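Local coordinates for protein alpha-Amylase (Thermotoga maritima, PDB 2B5D) that is an alpha-amylase-type protein of glycosyl hydrolase family 57, built of a beta-alpha barrel-like domain and a helical C-terminal region, at residues 129-133 and 134-138; 421-424 and 425-428. All coordinates share one frame; numbering follows the deposited sequence.

Interaction 1: 129-133 and 134-138; sequences KKYQE and TGKLE
Thr134 OG1 donates to Tyr131 O at 2.8 Å. Its torsion places this hydroxyl between the backbone N and the carbonyl carbon (chi1 76°), facing back to Tyr131. Thr134 OG1 in turn accepts from Lys136 N at 3.3 Å, which makes an ST turn. The hydroxyl thus links the helical turn to the residues that follow it.

Backbone bonds close the turn. Gly135 N binds Gln132 O at 2.9 Å. Gly135 is the first residue to leave helical backbone angles, and its positive phi suits a residue without a side chain. Tyr131 O also takes weak bonds from Gly135 N and Leu137 N. Further on, Gln132 CA makes a nearly straight C-H...O contact to Leu137 O at 3.3 Å.

The apolar contact is Tyr131 CB against Leu137 CB, 3.9 Å apart. Lys136 CE reaches the edge of the Tyr131 ring. Gln132 NE2 lies 3.6 Å from Glu138 OE2, but it bonds to Tyr170 OH and Ile139 O.

Helix 125-134 here turns into strand 137-142. Leu137 packs on Leu53 and Met55 of strand 53-57. The Tyr131 ring meets Phe45 of helix 27-47 edge-to-face.

Interaction 2: 421-424 and 425-428; sequences RHLH and EMIE
Glu428 lays its CG over one face of the His424 ring, offset toward the rim and 4.2 Å from the ring centroid. This is a CH-pi contact. The two residues are four apart, one turn of helix. With CG anti to the backbone N (chi1 175°), the His424 ring points outward and leans toward the turn that carries Glu428. The Glu428 chain is extended beyond CG, and its carboxylate plane is turned 42° from the ring. The Glu425 carboxylate also comes near this ring, with its plane steeply inclined at 79°.

Leu423 and Met426 meet on another side of the helix. Leu423 CD1 touches Met426 SD at 3.9 Å, and the two chains slant across each other. Met426 folds back over the preceding turn, with its CG 3.0 Å from His422 O.

All eight residues belong to helix 418-436. It lies in the helical C-terminal region that accompanies the beta-alpha domain in family 57 glycosyl hydrolases of this kind. Its regular alpha-helical bonds link the two segments. Glu425 N binds Arg421 O at 3.1 Å, and Met426 N binds His422 O at 2.9 Å. Ile427 N binds Leu423 O at 3.0 Å and has a weak second bond to His424 O. Glu428 N binds His424 O at 3.1 Å. The side chain of Ile427 also lies against the backbone, with CG1 3.2 Å from Leu423 O.

His422 ND1 bonds to Trp418 O one turn earlier, and its ring packs on Ile485 and Leu489 of helix 473-496. Met426 reaches Phe488 of the same helix and Leu456 of helix 443-458, which Ile427 also touches. His422 packs on Pro280 of the third subunit, and His424 on Asp300 of the second, both other copies of this protein.

From the N terminus, interaction 1 comes first. It closes the short turn between helix 125-134 and strand 137-142. That strand lies parallel to strand 53-57, and four helices run between the two, so this is a long beta-alpha-beta crossover. Interaction 2 follows nearly 300 residues later, within one helix, and closes no loop beyond a helical turn. The two are in series; they neither nest nor cross. The centres of interactions 1 and 2 are about 40 Å apart. They lie on opposite sides of the chain's centre and do not touch. Interaction 1 belongs to the beta-alpha core, interaction 2 to the helical C-terminal region and its subunit neighbours.

Interaction 1: 129-133 and 134-138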
# COMPACT_ATOMS: atom_id res chain seq x y z
N LYS A 129 41.04 4.87 16.04
CA LYS A 129 42.36 4.94 15.42
C LYS A 129 43.43 4.79 16.51
O LYS A 129 44.44 4.10 16.33
CB LYS A 129 42.50 6.26 14.67
CG LYS A 129 43.80 6.46 13.95
CD LYS A 129 43.85 7.86 13.33
CE LYS A 129 45.15 8.08 12.57
NZ LYS A 129 45.47 9.52 12.43
N LYS A 130 43.16 5.43 17.65
CA LYS A 130 44.09 5.50 18.76
C LYS A 130 44.26 4.14 19.44
O LYS A 130 45.34 3.80 19.91
CB LYS A 130 43.62 6.58 19.74
CG LYS A 130 44.20 6.53 21.12
CD LYS A 130 43.66 7.67 21.97
CE LYS A 130 43.19 7.17 23.32
NZ LYS A 130 41.74 6.90 23.27
N TYR A 131 43.21 3.34 19.45
CA TYR A 131 43.35 2.00 19.97
C TYR A 131 44.01 1.05 18.97
O TYR A 131 44.68 0.10 19.39
CB TYR A 131 42.03 1.48 20.58
CG TYR A 131 41.66 2.27 21.83
CD1 TYR A 131 42.34 2.09 23.04
CD2 TYR A 131 40.65 3.22 21.80
CE1 TYR A 131 42.01 2.81 24.18
CE2 TYR A 131 40.32 3.96 22.93
CZ TYR A 131 41.00 3.76 24.12
OH TYR A 131 40.65 4.51 25.23
N GLN A 132 43.86 1.31 17.67
CA GLN A 132 44.63 0.53 16.71
C GLN A 132 46.13 0.75 16.92
O GLN A 132 46.90 -0.21 16.88
CB GLN A 132 44.23 0.78 15.25
CG GLN A 132 44.86 -0.21 14.28
CD GLN A 132 44.21 -0.24 12.88
OE1 GLN A 132 44.17 0.76 12.14
NE2 GLN A 132 43.73 -1.40 12.50
N GLU A 133 46.53 1.99 17.19
CA GLU A 133 47.96 2.35 17.38
C GLU A 133 48.60 1.62 18.55
O GLU A 133 49.78 1.27 18.50
CB GLU A 133 48.16 3.87 17.48
CG GLU A 133 48.12 4.54 16.08
CD GLU A 133 47.84 6.06 16.11
OE1 GLU A 133 47.51 6.62 17.20
OE2 GLU A 133 47.95 6.70 15.03
N THR A 134 47.81 1.35 19.59
CA THR A 134 48.28 0.53 20.71
C THR A 134 48.47 -0.94 20.35
O THR A 134 49.25 -1.61 21.01
CB THR A 134 47.39 0.65 21.98
OG1 THR A 134 46.17 -0.10 21.81
CG2 THR A 134 47.09 2.13 22.31
N GLY A 135 47.79 -1.44 19.32
CA GLY A 135 47.88 -2.86 18.97
C GLY A 135 46.86 -3.74 19.70
O GLY A 135 46.74 -4.93 19.43
N LYS A 136 46.11 -3.14 20.60
CA LYS A 136 45.04 -3.82 21.32
C LYS A 136 43.81 -4.00 20.43
O LYS A 136 43.06 -4.98 20.57
CB LYS A 136 44.66 -3.02 22.58
CG LYS A 136 45.84 -2.68 23.49
CD LYS A 136 45.38 -2.29 24.89
CE LYS A 136 45.19 -0.77 25.02
NZ LYS A 136 45.81 -0.26 26.29
N LEU A 137 43.62 -3.05 19.51
CA LEU A 137 42.55 -3.11 18.53
C LEU A 137 43.15 -3.28 17.14
O LEU A 137 44.21 -2.71 16.83
CB LEU A 137 41.70 -1.84 18.56
CG LEU A 137 40.44 -1.81 17.69
CD1 LEU A 137 39.36 -2.80 18.23
CD2 LEU A 137 39.91 -0.42 17.71
N GLU A 138 42.47 -4.09 16.32
CA GLU A 138 42.79 -4.30 14.93
C GLU A 138 41.47 -4.05 14.16
O GLU A 138 40.42 -4.65 14.48
CB GLU A 138 43.36 -5.73 14.76
CG GLU A 138 43.41 -6.31 13.37
CD GLU A 138 44.42 -5.64 12.44
OE1 GLU A 138 44.49 -6.09 11.28
OE2 GLU A 138 45.12 -4.66 12.81

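Interaction 2: 421-424 and 425-428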
# COMPACT_ATOMS: atom_id res chain seq x y z
N ARG A 421 18.56 -6.35 -14.32
CA ARG A 421 18.96 -5.93 -15.65
C ARG A 421 19.40 -4.48 -15.65
O ARG A 421 20.25 -4.10 -16.46
CB ARG A 421 17.93 -6.22 -16.76
CG ARG A 421 16.54 -5.67 -16.51
CD ARG A 421 15.88 -5.13 -17.79
NE ARG A 421 14.81 -4.20 -17.41
CZ ARG A 421 13.72 -3.95 -18.13
NH1 ARG A 421 12.81 -3.09 -17.67
NH2 ARG A 421 13.51 -4.56 -19.30
N HIS A 422 18.88 -3.68 -14.74
CA HIS A 422 19.41 -2.33 -14.61
C HIS A 422 20.82 -2.29 -14.04
O HIS A 422 21.64 -1.48 -14.48
CB HIS A 422 18.48 -1.39 -13.84
CG HIS A 422 17.44 -0.76 -14.71
ND1 HIS A 422 16.18 -1.30 -14.89
CD2 HIS A 422 17.50 0.33 -15.52
CE1 HIS A 422 15.51 -0.57 -15.76
NE2 HIS A 422 16.28 0.43 -16.15
N LEU A 423 21.10 -3.15 -13.07
CA LEU A 423 22.44 -3.26 -12.54
C LEU A 423 23.44 -3.74 -13.61
O LEU A 423 24.51 -3.17 -13.78
CB LEU A 423 22.45 -4.15 -11.31
CG LEU A 423 22.62 -3.53 -9.90
CD1 LEU A 423 22.54 -2.01 -9.79
CD2 LEU A 423 21.68 -4.20 -8.92
N HIS A 424 23.06 -4.77 -14.36
CA HIS A 424 23.80 -5.25 -15.47
C HIS A 424 24.18 -4.13 -16.46
O HIS A 424 25.39 -3.93 -16.72
CB HIS A 424 23.02 -6.33 -16.18
CG HIS A 424 23.68 -6.80 -17.43
ND1 HIS A 424 23.30 -6.37 -18.69
CD2 HIS A 424 24.74 -7.62 -17.62
CE1 HIS A 424 24.07 -6.94 -19.59
NE2 HIS A 424 24.96 -7.69 -18.97
N GLU A 425 23.19 -3.36 -16.94
CA GLU A 425 23.46 -2.25 -17.86
C GLU A 425 24.28 -1.14 -17.21
O GLU A 425 25.18 -0.57 -17.84
CB GLU A 425 22.16 -1.65 -18.40
CG GLU A 425 21.48 -2.47 -19.43
CD GLU A 425 22.35 -2.69 -20.65
OE1 GLU A 425 23.15 -1.76 -21.01
OE2 GLU A 425 22.23 -3.81 -21.23
N MET A 426 23.99 -0.82 -15.96
CA MET A 426 24.82 0.23 -15.31
C MET A 426 26.32 -0.11 -15.21
O MET A 426 27.15 0.78 -15.31
CB MET A 426 24.29 0.64 -13.94
CG MET A 426 22.86 1.18 -13.93
SD MET A 426 22.04 0.93 -12.33
CE MET A 426 23.09 1.91 -11.20
N ILE A 427 26.64 -1.39 -14.97
CA ILE A 427 28.04 -1.81 -14.74
C ILE A 427 28.72 -1.79 -16.09
O ILE A 427 29.80 -1.21 -16.19
CB ILE A 427 28.17 -3.27 -14.09
CG1 ILE A 427 27.55 -3.32 -12.69
CG2 ILE A 427 29.64 -3.75 -14.00
CD1 ILE A 427 27.17 -4.70 -12.26
N GLU A 428 28.07 -2.42 -17.08
CA GLU A 428 28.51 -2.46 -18.47
C GLU A 428 28.72 -1.05 -19.03
O GLU A 428 29.76 -0.79 -19.65
CB GLU A 428 27.53 -3.26 -19.37
CG GLU A 428 27.58 -4.79 -19.13
CD GLU A 428 27.25 -5.66 -20.41
OE1 GLU A 428 27.66 -6.86 -20.45
OE2 GLU A 428 26.57 -5.15 -21.36